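Local atomic coordinates of copper induced nitroreductase D (Lactococcus lactis, PDB entry 2WQF), a protein that binds flavin mononucleotide and probably acts as an FMN-dependent nitroreductase, induced by copper and involved in defence against oxidative stress. Residues T12-G17 against D90-A95; S43-L48 against Q105-N110; N149-N154 against Q176-S181. All blocks are in the same frame, centred on the assembly; numbering follows the deposited sequence.

Interaction 1 (T12-G17 against D90-A95). With FMN (flavin mononucleotide), chain B.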
loop_
_atom_site.group_PDB
_atom_site.type_symbol
_atom_site.label_atom_id
_atom_site.label_comp_id
_atom_site.label_asym_id
_atom_site.label_seq_id
_atom_site.Cartn_x
_atom_site.Cartn_y
_atom_site.Cartn_z
ATOM N N THR A 12 -12.872 4.638 7.208
ATOM C CA THR A 12 -13.791 3.512 7.122
ATOM C C THR A 12 -15.209 3.995 7.422
ATOM O O THR A 12 -15.509 4.506 8.506
ATOM C CB THR A 12 -13.376 2.396 8.090
ATOM O OG1 THR A 12 -12.174 1.784 7.621
ATOM C CG2 THR A 12 -14.455 1.335 8.206
ATOM N N ILE A 13 -16.068 3.859 6.424
ATOM C CA ILE A 13 -17.477 4.188 6.543
ATOM C C ILE A 13 -18.296 2.946 6.293
ATOM O O ILE A 13 -18.285 2.401 5.194
ATOM C CB ILE A 13 -17.886 5.263 5.497
ATOM C CG1 ILE A 13 -17.005 6.515 5.596
ATOM C CG2 ILE A 13 -19.375 5.587 5.575
ATOM C CD1 ILE A 13 -17.120 7.279 6.898
ATOM N N TYR A 14 -19.008 2.511 7.316
ATOM C CA TYR A 14 -19.838 1.316 7.213
ATOM C C TYR A 14 -21.255 1.621 6.733
ATOM O O TYR A 14 -21.885 0.762 6.108
ATOM C CB TYR A 14 -19.889 0.569 8.555
ATOM C CG TYR A 14 -18.559 -0.097 8.884
ATOM C CD1 TYR A 14 -18.009 -1.057 8.019
ATOM C CD2 TYR A 14 -17.830 0.267 10.014
ATOM C CE1 TYR A 14 -16.809 -1.667 8.305
ATOM C CE2 TYR A 14 -16.615 -0.343 10.317
ATOM C CZ TYR A 14 -16.103 -1.297 9.459
ATOM O OH TYR A 14 -14.893 -1.911 9.773
ATOM N N ALA A 15 -21.749 2.829 7.024
ATOM C CA ALA A 15 -23.109 3.215 6.674
ATOM C C ALA A 15 -23.079 3.878 5.314
ATOM O O ALA A 15 -22.794 5.083 5.193
ATOM C CB ALA A 15 -23.702 4.162 7.731
ATOM N N LEU A 16 -23.379 3.077 4.302
ATOM C CA LEU A 16 -23.234 3.485 2.906
ATOM C C LEU A 16 -24.554 3.364 2.163
ATOM O O LEU A 16 -25.352 2.443 2.409
ATOM C CB LEU A 16 -22.147 2.649 2.205
ATOM C CG LEU A 16 -20.718 2.840 2.706
ATOM C CD1 LEU A 16 -19.815 1.807 2.047
ATOM C CD2 LEU A 16 -20.188 4.263 2.463
ATOM N N GLY A 17 -24.777 4.285 1.231
ATOM C CA GLY A 17 -25.970 4.252 0.407
ATOM C C GLY A 17 -25.651 4.419 -1.065
ATOM O O GLY A 17 -24.481 4.289 -1.495
ATOM N N ASP A 90 -26.251 -7.031 4.857
ATOM C CA ASP A 90 -27.194 -6.087 4.270
ATOM C C ASP A 90 -26.591 -4.688 4.149
ATOM O O ASP A 90 -26.901 -3.962 3.214
ATOM C CB ASP A 90 -28.486 -6.015 5.076
ATOM C CG ASP A 90 -29.231 -7.341 5.101
ATOM O OD1 ASP A 90 -29.536 -7.881 4.012
ATOM O OD2 ASP A 90 -29.508 -7.844 6.210
ATOM N N GLY A 91 -25.766 -4.312 5.122
ATOM C CA GLY A 91 -25.111 -3.031 5.075
ATOM C C GLY A 91 -24.112 -2.949 3.929
ATOM O O GLY A 91 -23.902 -1.890 3.336
ATOM N N PHE A 92 -23.477 -4.070 3.598
ATOM C CA PHE A 92 -22.557 -4.073 2.468
ATOM C C PHE A 92 -23.356 -4.011 1.172
ATOM O O PHE A 92 -23.025 -3.243 0.280
ATOM C CB PHE A 92 -21.644 -5.303 2.494
ATOM C CG PHE A 92 -20.759 -5.360 3.682
ATOM C CD1 PHE A 92 -20.084 -4.237 4.110
ATOM C CD2 PHE A 92 -20.568 -6.552 4.361
ATOM C CE1 PHE A 92 -19.247 -4.293 5.205
ATOM C CE2 PHE A 92 -19.740 -6.621 5.457
ATOM C CZ PHE A 92 -19.087 -5.486 5.886
ATOM N N LYS A 93 -24.428 -4.796 1.079
ATOM C CA LYS A 93 -25.306 -4.776 -0.102
ATOM C C LYS A 93 -25.894 -3.392 -0.375
ATOM O O LYS A 93 -25.980 -2.975 -1.530
ATOM C CB LYS A 93 -26.448 -5.796 0.039
ATOM C CG LYS A 93 -27.331 -5.858 -1.196
ATOM C CD LYS A 93 -28.461 -6.882 -1.073
ATOM C CE LYS A 93 -29.706 -6.355 -1.752
ATOM N NZ LYS A 93 -30.886 -7.226 -1.558
ATOM N N ALA A 94 -26.310 -2.698 0.688
ATOM C CA ALA A 94 -26.938 -1.394 0.573
ATOM C C ALA A 94 -26.050 -0.326 -0.076
ATOM O O ALA A 94 -26.552 0.710 -0.523
ATOM C CB ALA A 94 -27.401 -0.929 1.948
ATOM N N ALA A 95 -24.741 -0.572 -0.129
ATOM C CA ALA A 95 -23.798 0.350 -0.754
ATOM C C ALA A 95 -24.038 0.439 -2.266
ATOM O O ALA A 95 -24.738 -0.383 -2.848
ATOM C CB ALA A 95 -22.368 -0.105 -0.467
HETATM N N1 FMN B . -11.983 -3.276 7.964
HETATM C C2 FMN B . -13.102 -4.229 7.935
HETATM O O2 FMN B . -14.202 -3.881 8.298
HETATM N N3 FMN B . -12.835 -5.583 7.547
HETATM C C4 FMN B . -11.583 -6.022 7.161
HETATM O O4 FMN B . -11.449 -7.142 6.754
HETATM C C4A FMN B . -10.463 -5.077 7.213
HETATM N N5 FMN B . -9.249 -5.400 6.916
HETATM C C5A FMN B . -8.264 -4.308 6.626
HETATM C C6 FMN B . -6.986 -4.664 5.928
HETATM C C7 FMN B . -6.101 -3.737 5.581
HETATM C C7M FMN B . -4.814 -4.159 4.908
HETATM C C8 FMN B . -6.419 -2.287 5.881
HETATM C C8M FMN B . -5.457 -1.203 5.430
HETATM C C9 FMN B . -7.540 -1.951 6.528
HETATM C C9A FMN B . -8.536 -3.011 6.923
HETATM N N10 FMN B . -9.743 -2.715 7.629
HETATM C C10 FMN B . -10.760 -3.671 7.630
HETATM C "C1'" FMN B . -10.062 -1.356 8.044
HETATM C "C2'" FMN B . -9.188 -0.929 9.220
HETATM O "O2'" FMN B . -9.641 -1.568 10.385
HETATM C "C3'" FMN B . -9.254 0.597 9.317
HETATM O "O3'" FMN B . -8.608 1.072 8.152
HETATM C "C4'" FMN B . -8.497 1.102 10.558
HETATM O "O4'" FMN B . -9.196 0.733 11.739
HETATM C "C5'" FMN B . -8.301 2.616 10.538
HETATM O "O5'" FMN B . -9.574 3.241 10.448
HETATM P P FMN B . -9.912 4.218 9.186
HETATM O O1P FMN B . -8.864 5.250 9.072
HETATM O O2P FMN B . -9.975 3.325 7.888
HETATM O O3P FMN B . -11.338 4.836 9.518
HETATM O O HOH W 1 -21.191 -0.967 4.111
HETATM O O HOH W 2 -24.811 0.491 4.286
#
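G17, on the short strand 16-17, and A95 bring the two backbones to 4.6 Å between their CA atoms, with the chain from T12 to A15 running off toward the flavin. The side-chain packing is chiefly between L16 and A95: L16 CB lies 3.8 Å from A95 CB, and L16 CD1 leans on the same methyl. Further along, Y14 CD1 and F92 CE1 come obliquely to 4.5 Å. Water carries the polar part. One molecule donates to both Y14 O and G91 O; a second accepts from L16 N and lies 2.7 Å from G91 O, to which it can donate, so that both waters gather at a single carbonyl oxygen of the helix. Over one face of the Y14 ring, T12 CG2 sits 3.3 Å above the plane, offset toward the rim. Y14 OH donates to FMN O2 at 2.6 Å, the acceptor lying at the ring edge. T12 grips the phosphate twice, its N bonding FMN O3P at an angle of 173° and its OG1 bonding FMN O2P at 2.7 Å. Such phosphate and pyrimidine-end contacts from one N-terminal segment belong to the FMN site of the nitroreductase fold.

Interaction 2 (S43-L48 against Q105-N110)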
loop_
_atom_site.group_PDB
_atom_site.type_symbol
_atom_site.label_atom_id
_atom_site.label_comp_id
_atom_site.label_asym_id
_atom_site.label_seq_id
_atom_site.Cartn_x
_atom_site.Cartn_y
_atom_site.Cartn_z
ATOM N N SER A 43 5.349 -3.505 -12.817
ATOM C CA SER A 43 4.703 -4.770 -13.166
ATOM C C SER A 43 3.192 -4.675 -13.222
ATOM O O SER A 43 2.552 -5.506 -13.846
ATOM C CB SER A 43 5.122 -5.865 -12.180
ATOM O OG SER A 43 4.874 -5.473 -10.841
ATOM N N GLN A 44 2.608 -3.678 -12.554
ATOM C CA GLN A 44 1.170 -3.426 -12.662
ATOM C C GLN A 44 0.338 -4.699 -12.528
ATOM O O GLN A 44 -0.501 -5.008 -13.378
ATOM C CB GLN A 44 0.873 -2.732 -13.994
ATOM C CG GLN A 44 1.568 -1.406 -14.139
ATOM C CD GLN A 44 1.606 -0.969 -15.577
ATOM O OE1 GLN A 44 2.646 -1.108 -16.282
ATOM N NE2 GLN A 44 0.491 -0.483 -16.045
ATOM N N THR A 45 0.520 -5.384 -11.399
ATOM C CA THR A 45 -0.107 -6.677 -11.187
ATOM C C THR A 45 -1.551 -6.612 -10.697
ATOM O O THR A 45 -2.239 -7.625 -10.669
ATOM C CB THR A 45 0.722 -7.488 -10.203
ATOM O OG1 THR A 45 1.102 -6.646 -9.121
ATOM C CG2 THR A 45 1.985 -7.998 -10.855
ATOM N N GLY A 46 -2.019 -5.418 -10.330
ATOM C CA GLY A 46 -3.367 -5.256 -9.806
ATOM C C GLY A 46 -4.420 -5.425 -10.893
ATOM O O GLY A 46 -4.235 -4.971 -12.032
ATOM N N ARG A 47 -5.525 -6.072 -10.539
ATOM C CA ARG A 47 -6.663 -6.245 -11.438
ATOM C C ARG A 47 -7.912 -5.894 -10.642
ATOM O O ARG A 47 -7.996 -6.235 -9.466
ATOM C CB ARG A 47 -6.784 -7.695 -11.908
ATOM C CG ARG A 47 -5.514 -8.271 -12.569
ATOM C CD ARG A 47 -5.297 -7.707 -13.989
ATOM N NE ARG A 47 -4.067 -8.199 -14.606
ATOM C CZ ARG A 47 -2.895 -7.561 -14.600
ATOM N NH1 ARG A 47 -2.759 -6.373 -14.022
ATOM N NH2 ARG A 47 -1.843 -8.125 -15.187
ATOM N N LEU A 48 -8.886 -5.229 -11.262
ATOM C CA LEU A 48 -10.102 -4.829 -10.568
ATOM C C LEU A 48 -11.345 -5.338 -11.279
ATOM O O LEU A 48 -11.441 -5.284 -12.515
ATOM C CB LEU A 48 -10.233 -3.316 -10.486
ATOM C CG LEU A 48 -9.443 -2.594 -9.403
ATOM C CD1 LEU A 48 -7.950 -2.742 -9.561
ATOM C CD2 LEU A 48 -9.833 -1.114 -9.435
ATOM N N GLN A 105 -1.382 -13.492 -10.715
ATOM C CA GLN A 105 -0.338 -14.459 -10.397
ATOM C C GLN A 105 0.466 -14.902 -11.616
ATOM O O GLN A 105 1.597 -15.370 -11.476
ATOM C CB GLN A 105 -0.957 -15.685 -9.717
ATOM C CG GLN A 105 -1.705 -15.329 -8.424
ATOM C CD GLN A 105 -0.833 -14.550 -7.461
ATOM O OE1 GLN A 105 0.160 -15.068 -6.937
ATOM N NE2 GLN A 105 -1.198 -13.300 -7.220
ATOM N N ALA A 106 -0.110 -14.764 -12.805
ATOM C CA ALA A 106 0.621 -15.127 -14.014
ATOM C C ALA A 106 1.795 -14.168 -14.253
ATOM O O ALA A 106 2.893 -14.562 -14.664
ATOM C CB ALA A 106 -0.317 -15.159 -15.218
ATOM N N VAL A 107 1.568 -12.894 -13.976
ATOM C CA VAL A 107 2.631 -11.899 -14.064
ATOM C C VAL A 107 3.677 -12.125 -12.966
ATOM O O VAL A 107 4.874 -12.094 -13.223
ATOM C CB VAL A 107 2.056 -10.466 -13.977
ATOM C CG1 VAL A 107 3.172 -9.436 -13.937
ATOM C CG2 VAL A 107 1.153 -10.193 -15.176
ATOM N N VAL A 108 3.222 -12.351 -11.732
ATOM C CA VAL A 108 4.152 -12.631 -10.649
ATOM C C VAL A 108 5.064 -13.793 -11.024
ATOM O O VAL A 108 6.277 -13.706 -10.898
ATOM C CB VAL A 108 3.416 -12.914 -9.313
ATOM C CG1 VAL A 108 4.400 -13.324 -8.227
ATOM C CG2 VAL A 108 2.616 -11.696 -8.880
ATOM N N LYS A 109 4.464 -14.876 -11.501
ATOM C CA LYS A 109 5.222 -16.076 -11.860
ATOM C C LYS A 109 6.209 -15.775 -12.996
ATOM O O LYS A 109 7.346 -16.263 -13.002
ATOM C CB LYS A 109 4.259 -17.205 -12.259
ATOM C CG LYS A 109 4.915 -18.537 -12.609
ATOM C CD LYS A 109 3.859 -19.635 -12.841
ATOM C CE LYS A 109 4.472 -20.990 -13.231
ATOM N NZ LYS A 109 4.839 -21.057 -14.679
ATOM N N ASN A 110 5.771 -14.999 -13.976
ATOM C CA ASN A 110 6.647 -14.630 -15.089
ATOM C C ASN A 110 7.865 -13.841 -14.623
ATOM O O ASN A 110 8.980 -14.056 -15.110
ATOM C CB ASN A 110 5.871 -13.807 -16.111
ATOM C CG ASN A 110 4.974 -14.658 -16.974
ATOM O OD1 ASN A 110 5.134 -15.879 -17.032
ATOM N ND2 ASN A 110 4.040 -14.026 -17.670
#
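V107 on helix 105-114 carries this contact, set against T45, just before strand 46-52, and R47 within it. The tight part is methyl against methyl: T45 CG2 meets V107 CG1 at 3.6 Å, the two side chains crossing obliquely, and V108 CG2 reaches the same threonine methyl more distantly, at 4.2 Å. T45 presents that methyl because CG2 is anti to the carbonyl carbon, while OG1 (chi1 44°) goes to E103. The other branch of V107, CG2, lies 3.6 Å from R47 NH2, its side chain at about a right angle to the arginine's. R47 NH1 is gripped twice by the backbone, at 2.7 Å by Q44 O in the guanidinium plane and at 2.8 Å by G46 O, which the donor approaches from above the carbonyl plane; NH2 forms a salt bridge to D104. An alanine in place of R47 would probably leave D104 without its charged mate, the Q44 and G46 carbonyls without this donor, and a gap beside V107 CG2. The looser side is at S43, whose O comes no closer than 4.0 Å to V107 CG1; these two residues are partly exposed, whereas T45, R47 and V108 are buried. Strand 97-104 pairs with strand 46-52 here, helix 121-143 packs on T45 and V108 through S126, and L48 continues the sheet into a parallel strand of the second subunit.

Interaction 3 (N149-N154 against Q176-S181). With FMN (flavin mononucleotide), chain B.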
loop_
_atom_site.group_PDB
_atom_site.type_symbol
_atom_site.label_atom_id
_atom_site.label_comp_id
_atom_site.label_asym_id
_atom_site.label_seq_id
_atom_site.Cartn_x
_atom_site.Cartn_y
_atom_site.Cartn_z
ATOM N N ASN A 149 -15.426 0.959 2.803
ATOM C CA ASN A 149 -14.821 0.081 3.808
ATOM C C ASN A 149 -14.230 -1.130 3.089
ATOM O O ASN A 149 -14.663 -1.486 1.996
ATOM C CB ASN A 149 -15.827 -0.271 4.918
ATOM C CG ASN A 149 -17.006 -1.080 4.407
ATOM O OD1 ASN A 149 -16.895 -2.262 4.176
ATOM N ND2 ASN A 149 -18.122 -0.435 4.216
ATOM N N LEU A 150 -13.195 -1.701 3.678
ATOM C CA LEU A 150 -12.430 -2.756 3.056
ATOM C C LEU A 150 -12.664 -4.097 3.761
ATOM O O LEU A 150 -12.368 -4.248 4.940
ATOM C CB LEU A 150 -10.929 -2.404 3.092
ATOM C CG LEU A 150 -9.995 -3.393 2.393
ATOM C CD1 LEU A 150 -10.253 -3.428 0.910
ATOM C CD2 LEU A 150 -8.545 -3.041 2.693
ATOM N N GLN A 151 -13.200 -5.054 3.008
ATOM C CA GLN A 151 -13.540 -6.367 3.502
ATOM C C GLN A 151 -12.663 -7.443 2.895
ATOM O O GLN A 151 -12.011 -7.247 1.853
ATOM C CB GLN A 151 -15.009 -6.687 3.229
ATOM C CG GLN A 151 -15.996 -5.729 3.857
ATOM C CD GLN A 151 -15.711 -5.510 5.327
ATOM O OE1 GLN A 151 -15.456 -6.458 6.059
ATOM N NE2 GLN A 151 -15.717 -4.258 5.756
ATOM N N HIS A 152 -12.671 -8.602 3.559
ATOM C CA HIS A 152 -11.881 -9.757 3.181
ATOM C C HIS A 152 -12.673 -11.057 3.291
ATOM O O HIS A 152 -12.535 -11.814 4.241
ATOM C CB HIS A 152 -10.595 -9.798 4.004
ATOM C CG HIS A 152 -9.718 -8.617 3.747
ATOM N ND1 HIS A 152 -9.788 -7.462 4.498
ATOM C CD2 HIS A 152 -8.812 -8.376 2.765
ATOM C CE1 HIS A 152 -8.925 -6.580 4.017
ATOM N NE2 HIS A 152 -8.340 -7.102 2.948
ATOM N N TYR A 153 -13.513 -11.296 2.288
ATOM C CA TYR A 153 -14.270 -12.550 2.182
ATOM C C TYR A 153 -13.579 -13.524 1.226
ATOM O O TYR A 153 -14.103 -14.588 0.935
ATOM C CB TYR A 153 -15.711 -12.255 1.761
ATOM C CG TYR A 153 -16.481 -11.607 2.884
ATOM C CD1 TYR A 153 -16.891 -12.353 3.982
ATOM C CD2 TYR A 153 -16.767 -10.256 2.864
ATOM C CE1 TYR A 153 -17.578 -11.770 5.023
ATOM C CE2 TYR A 153 -17.462 -9.660 3.894
ATOM C CZ TYR A 153 -17.858 -10.418 4.977
ATOM O OH TYR A 153 -18.554 -9.819 6.009
ATOM N N ASN A 154 -12.387 -13.144 0.751
ATOM C CA ASN A 154 -11.450 -14.077 0.135
ATOM C C ASN A 154 -10.820 -14.932 1.245
ATOM O O ASN A 154 -10.575 -14.401 2.354
ATOM C CB ASN A 154 -10.368 -13.301 -0.626
ATOM C CG ASN A 154 -9.718 -12.223 0.228
ATOM O OD1 ASN A 154 -10.353 -11.231 0.564
ATOM N ND2 ASN A 154 -8.485 -12.448 0.646
ATOM N N GLN A 176 -12.012 -6.495 -0.907
ATOM C CA GLN A 176 -13.241 -5.976 -1.498
ATOM C C GLN A 176 -13.578 -4.643 -0.872
ATOM O O GLN A 176 -13.925 -4.549 0.306
ATOM C CB GLN A 176 -14.406 -6.952 -1.331
ATOM C CG GLN A 176 -14.114 -8.331 -1.887
ATOM C CD GLN A 176 -13.446 -9.228 -0.861
ATOM O OE1 GLN A 176 -13.965 -9.415 0.232
ATOM N NE2 GLN A 176 -12.310 -9.796 -1.216
ATOM N N LEU A 177 -13.481 -3.598 -1.676
ATOM C CA LEU A 177 -13.719 -2.248 -1.197
ATOM C C LEU A 177 -15.165 -1.864 -1.532
ATOM O O LEU A 177 -15.514 -1.639 -2.681
ATOM C CB LEU A 177 -12.718 -1.277 -1.803
ATOM C CG LEU A 177 -12.738 0.127 -1.225
ATOM C CD1 LEU A 177 -12.191 0.198 0.205
ATOM C CD2 LEU A 177 -11.944 1.081 -2.147
ATOM N N VAL A 178 -16.010 -1.874 -0.506
ATOM C CA VAL A 178 -17.417 -1.520 -0.586
ATOM C C VAL A 178 -17.520 -0.002 -0.484
ATOM O O VAL A 178 -16.906 0.606 0.391
ATOM C CB VAL A 178 -18.193 -2.173 0.562
ATOM C CG1 VAL A 178 -19.660 -1.847 0.476
ATOM C CG2 VAL A 178 -18.019 -3.677 0.507
ATOM N N PHE A 179 -18.250 0.623 -1.412
ATOM C CA PHE A 179 -18.284 2.081 -1.497
ATOM C C PHE A 179 -19.657 2.618 -1.823
ATOM O O PHE A 179 -20.512 1.935 -2.393
ATOM C CB PHE A 179 -17.238 2.603 -2.493
ATOM C CG PHE A 179 -17.607 2.399 -3.942
ATOM C CD1 PHE A 179 -18.208 3.425 -4.650
ATOM C CD2 PHE A 179 -17.391 1.178 -4.569
ATOM C CE1 PHE A 179 -18.548 3.251 -5.988
ATOM C CE2 PHE A 179 -17.752 0.984 -5.910
ATOM C CZ PHE A 179 -18.340 2.026 -6.602
ATOM N N GLY A 180 -19.885 3.856 -1.419
ATOM C CA GLY A 180 -21.160 4.506 -1.675
ATOM C C GLY A 180 -21.271 5.851 -1.012
ATOM O O GLY A 180 -20.284 6.417 -0.562
ATOM N N SER A 181 -22.482 6.382 -0.974
ATOM C CA SER A 181 -22.701 7.638 -0.297
ATOM C C SER A 181 -22.580 7.459 1.211
ATOM O O SER A 181 -22.951 6.425 1.754
ATOM C CB SER A 181 -24.062 8.199 -0.656
ATOM O OG SER A 181 -25.103 7.262 -0.415
HETATM N N1 FMN B . -11.983 -3.276 7.964
HETATM C C2 FMN B . -13.102 -4.229 7.935
HETATM O O2 FMN B . -14.202 -3.881 8.298
HETATM N N3 FMN B . -12.835 -5.583 7.547
HETATM C C4 FMN B . -11.583 -6.022 7.161
HETATM O O4 FMN B . -11.449 -7.142 6.754
HETATM C C4A FMN B . -10.463 -5.077 7.213
HETATM N N5 FMN B . -9.249 -5.400 6.916
HETATM C C5A FMN B . -8.264 -4.308 6.626
HETATM C C6 FMN B . -6.986 -4.664 5.928
HETATM C C7 FMN B . -6.101 -3.737 5.581
HETATM C C7M FMN B . -4.814 -4.159 4.908
HETATM C C8 FMN B . -6.419 -2.287 5.881
HETATM C C8M FMN B . -5.457 -1.203 5.430
HETATM C C9 FMN B . -7.540 -1.951 6.528
HETATM C C9A FMN B . -8.536 -3.011 6.923
HETATM N N10 FMN B . -9.743 -2.715 7.629
HETATM C C10 FMN B . -10.760 -3.671 7.630
HETATM C "C1'" FMN B . -10.062 -1.356 8.044
HETATM C "C2'" FMN B . -9.188 -0.929 9.220
HETATM O "O2'" FMN B . -9.641 -1.568 10.385
HETATM C "C3'" FMN B . -9.254 0.597 9.317
HETATM O "O3'" FMN B . -8.608 1.072 8.152
HETATM C "C4'" FMN B . -8.497 1.102 10.558
HETATM O "O4'" FMN B . -9.196 0.733 11.739
HETATM C "C5'" FMN B . -8.301 2.616 10.538
HETATM O "O5'" FMN B . -9.574 3.241 10.448
HETATM P P FMN B . -9.912 4.218 9.186
HETATM O O1P FMN B . -8.864 5.250 9.072
HETATM O O2P FMN B . -9.975 3.325 7.888
HETATM O O3P FMN B . -11.338 4.836 9.518
#
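Q176 reaches past the end of the neighbouring strand and grips Y153 and N154 with the two arms of its amide. The bend of its chain at chi2 (88°) turns CD toward the loop beyond that strand, bringing the amide up to Y153 N and N154 OD1. OE1 accepts from Y153 N at 2.8 Å, nearly straight and on a lone pair, while NE2 donates to N154 OD1 at 3.0 Å, the two amide planes being 76° apart. The Y153 side chain crosses that of Q176 at about a right angle, and OE1 lies at the edge of the tyrosine ring. The turn that follows strand 146-151 is thus tied back to strand 171-182. Behind it, N149 pairs with V178 and Q151 with Q176 as antiparallel hydrogen-bonded pairs, with L150 and L177 forming the non-hydrogen-bonded pair between them. These strands belong to the antiparallel sheet of the nitroreductase fold, and the FMN lies beside the end of strand 146-151. On the face carrying N149, Q151 and V178, the side chains of N149 and V178 lie side by side, pointing the same way, with OD1 of N149 3.8 Å from V178 CB. OD1 also accepts from Q151 NE2 at 2.8 Å, and I13 O takes N149 ND2, so N149 is a second-shell residue that helps fix the rotation of the Q151 amide. Q151 NE2 bonds FMN O2 at 3.0 Å; its OE1 takes a weak bond from FMN N3. H152 turns its ring edge to the isoalloxazine, ND1 donating to FMN O4 at 2.8 Å and nearly straight at 176°. On the opposite face of the sheet, L150 CB meets L177 CD1 at 4.1 Å, and L150 CD2 reaches FMN C7 at 3.8 Å.

Interactions 1 and 3 adjoin, their centres 9 Å apart, and share both the sheet and one flavin. G17 N meets S181 O at 2.9 Å, a probable hydrogen bond that sets strand 16-17 beside strand 171-182, and A95 CB packs on V178 CG1 at 3.4 Å. FMN O2 is the common point: Y14 of interaction 1 and Q151 of interaction 3 both donate to it. Interaction 2 stands apart, linked to them through the sheet, its centre about 30 Å from that of interaction 1 and 21 Å from that of interaction 3, with nearest atoms about 15 Å and 8 Å away; its S43 side chain is about 8 Å from an FMN other than the one interactions 1 and 3 share.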